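Local structure of alpha-L-rhamnosidase (Klebsiella oxytoca, 4XHC) at residues S406-L409 and D410-D414. The protein probably hydrolyses terminal alpha-L-rhamnose from glycosides as a family GH78 alpha-L-rhamnosidase, and holds rhamnose in its pocket. Numbering follows the deposited sequence.
Sequences SAAL and DALWD
With chi1 at -80° Leu409 carries CG beside its own backbone N, whereas Trp413 swings CG anti to N (179°); the Leu409 methyl CD2 lies 4.3 Å from CB at the base of the Trp413 side chain, while the indole leads away from residues 406-409. A second apolar pair one residue earlier repeats this spacing of four, Ala408 CB standing 4.4 Å from Leu412 CD1. Backbone bonds supply the stronger evidence for a regular helical turn: Asp410 N donates to Ser406 O at 2.9 Å, and Ala411 N reaches Ala407 O at 3.0 Å. The next bond, Leu412 N to Ala408 O, keeps a length of 2.9 Å but bends to 145° at the hydrogen. These three are of ordinary length; in the fourth, Trp413 N to Leu409 O, the separation is 3.4 Å and the bond is weak. The chain then goes on into strand 413-414, which pairs antiparallel with strand 419-420. Tyr420 from that strand meets the Trp413 ring edge-to-face, and Gln446 and Ile450 of helix 444-456 also touch the indole. Chemically, the turn rests on main-chain i to i+4 bonds with modest aliphatic contacts, and its weak final bond lies where the chain passes toward the hairpin within the glycosidase domain, at the periphery of the chain.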
loop_
_atom_site.group_PDB
_atom_site.type_symbol
_atom_site.label_atom_id
_atom_site.label_comp_id
_atom_site.label_asym_id
_atom_site.label_seq_id
_atom_site.Cartn_x
_atom_site.Cartn_y
_atom_site.Cartn_z
ATOM N N SER A 406 31.908 -32.283 37.821
ATOM C CA SER A 406 33.118 -33.105 37.680
ATOM C C SER A 406 33.434 -33.429 36.225
ATOM O O SER A 406 34.585 -33.322 35.794
ATOM C CB SER A 406 32.993 -34.415 38.450
ATOM O OG SER A 406 32.986 -34.150 39.832
ATOM N N ALA A 407 32.418 -33.831 35.476
ATOM C CA ALA A 407 32.599 -34.164 34.079
ATOM C C ALA A 407 33.079 -32.942 33.282
ATOM O O ALA A 407 33.892 -33.073 32.363
ATOM C CB ALA A 407 31.308 -34.711 33.506
ATOM N N ALA A 408 32.590 -31.761 33.642
ATOM C CA ALA A 408 33.031 -30.537 32.996
ATOM C C ALA A 408 34.525 -30.309 33.213
ATOM O O ALA A 408 35.257 -30.041 32.262
ATOM C CB ALA A 408 32.234 -29.354 33.511
ATOM N N LEU A 409 34.977 -30.414 34.459
ATOM C CA LEU A 409 36.406 -30.319 34.761
ATOM C C LEU A 409 37.246 -31.366 34.033
ATOM O O LEU A 409 38.274 -31.042 33.466
ATOM C CB LEU A 409 36.661 -30.476 36.253
ATOM C CG LEU A 409 36.441 -29.272 37.155
ATOM C CD1 LEU A 409 36.712 -29.696 38.597
ATOM C CD2 LEU A 409 37.334 -28.109 36.745
ATOM N N ASP A 410 36.828 -32.624 34.062
ATOM C CA ASP A 410 37.638 -33.694 33.470
ATOM C C ASP A 410 37.761 -33.567 31.957
ATOM O O ASP A 410 38.842 -33.689 31.413
ATOM C CB ASP A 410 37.085 -35.082 33.829
ATOM C CG ASP A 410 37.450 -35.519 35.261
ATOM O OD1 ASP A 410 37.652 -34.652 36.160
ATOM O OD2 ASP A 410 37.526 -36.746 35.486
ATOM N N ALA A 411 36.651 -33.316 31.286
ATOM C CA ALA A 411 36.633 -33.353 29.840
ATOM C C ALA A 411 36.939 -32.005 29.200
ATOM O O ALA A 411 37.500 -31.976 28.122
ATOM C CB ALA A 411 35.294 -33.880 29.341
ATOM N N LEU A 412 36.579 -30.902 29.852
ATOM C CA LEU A 412 36.644 -29.583 29.211
ATOM C C LEU A 412 37.761 -28.632 29.684
ATOM O O LEU A 412 38.173 -27.750 28.933
ATOM C CB LEU A 412 35.297 -28.872 29.347
ATOM C CG LEU A 412 34.047 -29.659 28.958
ATOM C CD1 LEU A 412 32.808 -28.792 29.137
ATOM C CD2 LEU A 412 34.153 -30.168 27.530
ATOM N N TRP A 413 38.249 -28.784 30.904
ATOM C CA TRP A 413 39.259 -27.858 31.411
ATOM C C TRP A 413 40.633 -28.143 30.796
ATOM O O TRP A 413 41.070 -29.293 30.756
ATOM C CB TRP A 413 39.318 -27.942 32.935
ATOM C CG TRP A 413 40.328 -27.058 33.560
ATOM C CD1 TRP A 413 41.413 -27.451 34.272
ATOM C CD2 TRP A 413 40.357 -25.621 33.536
ATOM N NE1 TRP A 413 42.124 -26.356 34.697
ATOM C CE2 TRP A 413 41.499 -25.218 34.267
ATOM C CE3 TRP A 413 39.530 -24.637 32.978
ATOM C CZ2 TRP A 413 41.842 -23.874 34.455
ATOM C CZ3 TRP A 413 39.870 -23.292 33.166
ATOM C CH2 TRP A 413 41.022 -22.928 33.900
ATOM N N ASP A 414 41.299 -27.092 30.312
ATOM C CA ASP A 414 42.685 -27.184 29.810
ATOM C C ASP A 414 43.619 -26.284 30.633
ATOM O O ASP A 414 43.684 -25.068 30.407
ATOM C CB ASP A 414 42.773 -26.802 28.326
ATOM C CG ASP A 414 44.179 -26.974 27.746
ATOM O OD1 ASP A 414 45.112 -27.432 28.440
ATOM O OD2 ASP A 414 44.357 -26.655 26.570
#